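Local atomic coordinates of peptidase S8 and S53, subtilisin, kexin, sedolisin (Mycobacterium smegmatis, PDB entry 4KG7), a protein that probably cleaves proteins as a subtilisin-like serine endopeptidase, the mycosin MycP3 of the mycobacterial ESX-3 type VII secretion system. Residues 50-55 and 365-370; 270-275 and 286-291. One frame throughout, in Å; residues are numbered along the deposited sequence.

Both contacts lie at the edge strand 281-286 of the central parallel sheet, and their centres are 13 Å apart. Interaction 1 joins helix 48-53 to the loop ahead of the C-terminal helix 370-375, bringing together parts of the chain more than 300 residues apart. Interaction 2, nested within that long excursion, links the loops before and after strand 281-286. The two meet where Leu53 CD2 packs against Pro286 CD at 3.9 Å. In interaction 2, Gly287 lies near, without touching, the predicted catalytic residues, about 7 Å from the side chain of Ser319 and about 11 Å from that of His104, whereas interaction 1 lies away from them.

Interaction 1 (50-55 and 365-370); sequences QLALNL and AGMVDP
Leu53 and Val368 meet methyl to methyl, their side chains crossing at a slant with CD2 of Leu53 3.6 Å from CG1 of Val368. The leucine branch extends from the last turn of its helix. On the valine, CG1 sits between the backbone N and the carbonyl carbon (chi1 66°), which turns this methyl to the leucine. The same leucine methyl also approaches the proline ring, Leu53 CD2 lying 4.1 Å from Pro370 CD. That ring meets the backbone too: CG and CD of Pro370 both lie 3.4 Å from Leu53 O, and CG also touches Leu55 CD2 more loosely. Met367 reaches across beside this group: its chain is extended as far as SD and bends at chi3 (57°), which brings CE to 3.9 Å from Ala52 O, while SD faces the CB of Ala52.

The helix ends here in a Schellman motif at Asn54, whose positive phi turns the chain into helix 55-59; its OD1 then caps that helix at Gly57 N. Asp369 is likewise an N-cap, its OD1 accepting from Ala372 N in helix 370-375, so the contact brings a helix end against a helix start on the subtilisin-like core. Two waters provide the polar connections between the segments. One donates to Ala52 O and to Val368 O, the latter at 2.8 Å. The other donates to Leu53 O and, at 2.9 Å, to Asp369 OD1, giving the capping oxygen a second partner. Around the apolar group, helix 318-335 contributes Tyr324 against Leu53 and Val328 against both Val368 and Pro370, while strand 281-286 places Ile283 beside Val368.

Interaction 2 (270-275 and 286-291); sequences QPSSFT and PGENIV
Phe274 sets the CZ and CE2 edge of its ring against the other loop: Gly287 O, 3.6 Å from Phe274 CZ, and Glu288 CG, 3.9 Å from Phe274 CE2, both lie there, near the ring plane. Ser272 CB sits over one face, 3.5 Å above the plane and offset toward the rim. The phenyl and glutamate chains point opposite ways as they pass, with ring and carboxylate planes 55° apart. Glu288 is extended beyond CG (chi2 -179°), carrying its carboxylate to the serine, where Ser272 OG donates a 2.7 Å hydrogen bond to the anti lone pair of OE2. Water 3 gives the same oxygen a second donor and accepts from Ser273 N at 2.9 Å, tying the carboxylate to the type I beta turn from Ser272 to Thr275. The turn, closed by Thr275 N donating to Ser272 O, places serine and phenylalanine on the side facing 286-291. The contact joins the loops before and after the edge strand of the subtilisin-like sheet, and Gly287 lies near, without touching, the predicted charge-relay Ser319. Ser272 and Phe274 rest on Ala264 of strand 259-265, and Ala264 N is hydrogen-bonded to Thr275 OG1. Gly287 follows strand 281-286 directly, with backbone hydrogen bonds to Val265 and to Gly317 just ahead of helix 318-335, and Glu288 O accepts from Asn49 ND2 of helix 48-53.

Interaction 1 (50-55 and 365-370)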
loop_
_atom_site.group_PDB
_atom_site.type_symbol
_atom_site.label_atom_id
_atom_site.label_comp_id
_atom_site.label_asym_id
_atom_site.label_seq_id
_atom_site.Cartn_x
_atom_site.Cartn_y
_atom_site.Cartn_z
ATOM N N GLN A 50 9.897 -7.614 -11.884
ATOM C CA GLN A 50 9.153 -7.233 -13.084
ATOM C C GLN A 50 8.882 -8.488 -13.927
ATOM O O GLN A 50 7.761 -8.680 -14.424
ATOM C CB GLN A 50 9.890 -6.166 -13.912
ATOM C CG GLN A 50 9.192 -6.018 -15.251
ATOM C CD GLN A 50 9.724 -4.935 -16.160
ATOM O OE1 GLN A 50 10.075 -3.850 -15.720
ATOM N NE2 GLN A 50 9.730 -5.222 -17.460
ATOM N N LEU A 51 9.896 -9.342 -14.078
ATOM C CA LEU A 51 9.775 -10.536 -14.913
ATOM C C LEU A 51 8.727 -11.501 -14.342
ATOM O O LEU A 51 7.914 -12.096 -15.098
ATOM C CB LEU A 51 11.141 -11.212 -15.100
ATOM C CG LEU A 51 12.216 -10.340 -15.772
ATOM C CD1 LEU A 51 13.559 -11.042 -15.710
ATOM C CD2 LEU A 51 11.885 -9.997 -17.206
ATOM N N ALA A 52 8.676 -11.590 -13.014
ATOM C CA ALA A 52 7.653 -12.390 -12.340
ATOM C C ALA A 52 6.221 -11.952 -12.708
ATOM O O ALA A 52 5.296 -12.769 -12.770
ATOM C CB ALA A 52 7.851 -12.283 -10.843
ATOM N N LEU A 53 6.052 -10.654 -12.922
ATOM C CA LEU A 53 4.752 -10.064 -13.221
ATOM C C LEU A 53 4.451 -9.984 -14.710
ATOM O O LEU A 53 3.341 -9.614 -15.090
ATOM C CB LEU A 53 4.704 -8.654 -12.640
ATOM C CG LEU A 53 4.695 -8.600 -11.100
ATOM C CD1 LEU A 53 5.015 -7.170 -10.677
ATOM C CD2 LEU A 53 3.363 -9.081 -10.554
ATOM N N ASN A 54 5.443 -10.292 -15.544
ATOM C CA ASN A 54 5.344 -10.096 -16.999
ATOM C C ASN A 54 4.746 -8.739 -17.350
ATOM O O ASN A 54 3.748 -8.646 -18.077
ATOM C CB ASN A 54 4.568 -11.241 -17.668
ATOM C CG ASN A 54 4.619 -11.185 -19.198
ATOM O OD1 ASN A 54 5.445 -10.499 -19.785
ATOM N ND2 ASN A 54 3.747 -11.933 -19.836
ATOM N N LEU A 55 5.373 -7.677 -16.849
ATOM C CA LEU A 55 4.895 -6.340 -17.188
ATOM C C LEU A 55 5.026 -6.034 -18.673
ATOM O O LEU A 55 4.204 -5.323 -19.199
ATOM C CB LEU A 55 5.595 -5.252 -16.384
ATOM C CG LEU A 55 5.458 -5.331 -14.850
ATOM C CD1 LEU A 55 6.188 -4.178 -14.168
ATOM C CD2 LEU A 55 4.006 -5.418 -14.436
ATOM N N ALA A 365 -5.258 -15.093 -2.706
ATOM C CA ALA A 365 -5.374 -15.833 -3.963
ATOM C C ALA A 365 -4.035 -16.029 -4.685
ATOM O O ALA A 365 -3.989 -16.607 -5.773
ATOM C CB ALA A 365 -6.398 -15.136 -4.871
ATOM N N GLY A 366 -2.941 -15.584 -4.090
ATOM C CA GLY A 366 -1.606 -15.799 -4.670
ATOM C C GLY A 366 -1.110 -14.591 -5.428
ATOM O O GLY A 366 -1.741 -13.514 -5.410
ATOM N N MET A 367 0.022 -14.751 -6.113
ATOM C CA MET A 367 0.644 -13.627 -6.815
ATOM C C MET A 367 -0.273 -13.121 -7.926
ATOM O O MET A 367 -0.789 -13.887 -8.742
ATOM C CB MET A 367 2.015 -13.987 -7.408
ATOM C CG MET A 367 2.786 -12.790 -7.980
ATOM S SD MET A 367 4.451 -13.333 -8.391
ATOM C CE MET A 367 4.218 -14.677 -9.536
ATOM N N VAL A 368 -0.457 -11.813 -7.946
ATOM C CA VAL A 368 -1.216 -11.154 -8.999
ATOM C C VAL A 368 -0.633 -11.519 -10.349
ATOM O O VAL A 368 0.594 -11.694 -10.503
ATOM C CB VAL A 368 -1.211 -9.619 -8.766
ATOM C CG1 VAL A 368 0.180 -9.003 -8.903
ATOM C CG2 VAL A 368 -2.228 -8.891 -9.623
ATOM N N ASP A 369 -1.514 -11.635 -11.339
ATOM C CA ASP A 369 -1.115 -12.041 -12.684
ATOM C C ASP A 369 -1.687 -11.012 -13.649
ATOM O O ASP A 369 -2.829 -11.155 -14.105
ATOM C CB ASP A 369 -1.604 -13.452 -13.005
ATOM C CG ASP A 369 -1.094 -13.975 -14.337
ATOM O OD1 ASP A 369 -0.807 -13.167 -15.262
ATOM O OD2 ASP A 369 -1.047 -15.223 -14.487
ATOM N N PRO A 370 -0.901 -9.959 -13.946
ATOM C CA PRO A 370 -1.427 -8.857 -14.722
ATOM C C PRO A 370 -1.981 -9.233 -16.096
ATOM O O PRO A 370 -3.058 -8.781 -16.460
ATOM C CB PRO A 370 -0.225 -7.914 -14.854
ATOM C CG PRO A 370 0.567 -8.188 -13.656
ATOM C CD PRO A 370 0.423 -9.639 -13.373
HETATM O O HOH W 1 2.228 -13.137 -12.215
HETATM O O HOH W 2 1.259 -11.303 -16.223
#

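Interaction 2 (270-275 and 286-291)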
loop_
_atom_site.group_PDB
_atom_site.type_symbol
_atom_site.label_atom_id
_atom_site.label_comp_id
_atom_site.label_asym_id
_atom_site.label_seq_id
_atom_site.Cartn_x
_atom_site.Cartn_y
_atom_site.Cartn_z
ATOM N N GLN A 270 6.559 -17.532 -4.005
ATOM C CA GLN A 270 6.329 -18.106 -2.687
ATOM C C GLN A 270 6.164 -17.012 -1.629
ATOM O O GLN A 270 6.792 -15.971 -1.708
ATOM C CB GLN A 270 7.489 -19.010 -2.279
ATOM C CG GLN A 270 7.683 -20.196 -3.201
ATOM C CD GLN A 270 6.524 -21.173 -3.135
ATOM O OE1 GLN A 270 5.738 -21.164 -2.181
ATOM N NE2 GLN A 270 6.433 -22.028 -4.102
ATOM N N PRO A 271 5.346 -17.288 -0.606
ATOM C CA PRO A 271 5.184 -16.312 0.485
ATOM C C PRO A 271 6.532 -15.832 1.028
ATOM O O PRO A 271 7.388 -16.645 1.330
ATOM C CB PRO A 271 4.449 -17.113 1.551
ATOM C CG PRO A 271 3.658 -18.108 0.803
ATOM C CD PRO A 271 4.520 -18.489 -0.377
ATOM N N SER A 272 6.730 -14.531 1.140
ATOM C CA SER A 272 7.925 -14.010 1.771
ATOM C C SER A 272 7.977 -14.370 3.248
ATOM O O SER A 272 6.954 -14.434 3.905
ATOM C CB SER A 272 7.957 -12.495 1.645
ATOM O OG SER A 272 8.139 -12.101 0.284
ATOM N N SER A 273 9.188 -14.619 3.750
ATOM C CA SER A 273 9.339 -15.056 5.138
ATOM C C SER A 273 8.696 -14.083 6.129
ATOM O O SER A 273 8.215 -14.513 7.205
ATOM C CB SER A 273 10.809 -15.215 5.478
ATOM O OG SER A 273 11.489 -13.986 5.336
ATOM N N PHE A 274 8.708 -12.796 5.788
ATOM C CA PHE A 274 8.225 -11.727 6.688
ATOM C C PHE A 274 6.755 -11.360 6.495
ATOM O O PHE A 274 6.235 -10.522 7.207
ATOM C CB PHE A 274 9.086 -10.473 6.487
ATOM C CG PHE A 274 9.142 -10.005 5.061
ATOM C CD1 PHE A 274 8.088 -9.279 4.505
ATOM C CD2 PHE A 274 10.186 -10.381 4.229
ATOM C CE1 PHE A 274 8.121 -8.897 3.177
ATOM C CE2 PHE A 274 10.232 -9.980 2.895
ATOM C CZ PHE A 274 9.192 -9.238 2.360
ATOM N N THR A 275 6.062 -11.971 5.545
ATOM C CA THR A 275 4.707 -11.494 5.246
ATOM C C THR A 275 3.767 -11.839 6.400
ATOM O O THR A 275 3.769 -12.977 6.881
ATOM C CB THR A 275 4.225 -11.934 3.849
ATOM O OG1 THR A 275 3.254 -10.996 3.344
ATOM C CG2 THR A 275 3.653 -13.323 3.846
ATOM N N PRO A 286 5.289 -9.209 -5.653
ATOM C CA PRO A 286 6.689 -9.207 -5.194
ATOM C C PRO A 286 6.986 -8.168 -4.125
ATOM O O PRO A 286 6.585 -7.009 -4.267
ATOM C CB PRO A 286 7.473 -8.949 -6.482
ATOM C CG PRO A 286 6.566 -9.549 -7.534
ATOM C CD PRO A 286 5.215 -9.067 -7.108
ATOM N N GLY A 287 7.690 -8.601 -3.082
ATOM C CA GLY A 287 8.047 -7.730 -1.961
ATOM C C GLY A 287 9.504 -7.771 -1.517
ATOM O O GLY A 287 9.842 -7.201 -0.487
ATOM N N GLU A 288 10.396 -8.321 -2.338
ATOM C CA GLU A 288 11.810 -8.509 -1.966
ATOM C C GLU A 288 12.742 -7.888 -2.993
ATOM O O GLU A 288 12.486 -7.927 -4.180
ATOM C CB GLU A 288 12.138 -9.991 -1.802
ATOM C CG GLU A 288 11.313 -10.673 -0.743
ATOM C CD GLU A 288 11.651 -12.122 -0.550
ATOM O OE1 GLU A 288 12.783 -12.580 -0.913
ATOM O OE2 GLU A 288 10.757 -12.835 -0.025
ATOM N N ASN A 289 13.879 -7.365 -2.527
ATOM C CA ASN A 289 14.918 -6.806 -3.423
ATOM C C ASN A 289 14.339 -5.773 -4.383
ATOM O O ASN A 289 14.638 -5.764 -5.585
ATOM C CB ASN A 289 15.620 -7.906 -4.200
ATOM C CG ASN A 289 16.218 -8.963 -3.290
ATOM O OD1 ASN A 289 17.044 -8.644 -2.448
ATOM N ND2 ASN A 289 15.712 -10.202 -3.383
ATOM N N ILE A 290 13.546 -4.877 -3.826
ATOM C CA ILE A 290 12.837 -3.909 -4.628
ATOM C C ILE A 290 13.800 -2.844 -5.168
ATOM O O ILE A 290 14.704 -2.400 -4.446
ATOM C CB ILE A 290 11.714 -3.284 -3.767
ATOM C CG1 ILE A 290 10.669 -4.352 -3.357
ATOM C CG2 ILE A 290 11.161 -2.039 -4.421
ATOM C CD1 ILE A 290 9.873 -4.919 -4.485
ATOM N N VAL A 291 13.604 -2.458 -6.432
ATOM C CA VAL A 291 14.278 -1.320 -7.065
ATOM C C VAL A 291 13.204 -0.341 -7.502
ATOM O O VAL A 291 12.233 -0.722 -8.154
ATOM C CB VAL A 291 15.066 -1.757 -8.309
ATOM C CG1 VAL A 291 15.663 -0.549 -9.006
ATOM C CG2 VAL A 291 16.132 -2.786 -7.915
HETATM O O HOH W 3 11.261 -14.828 1.709
#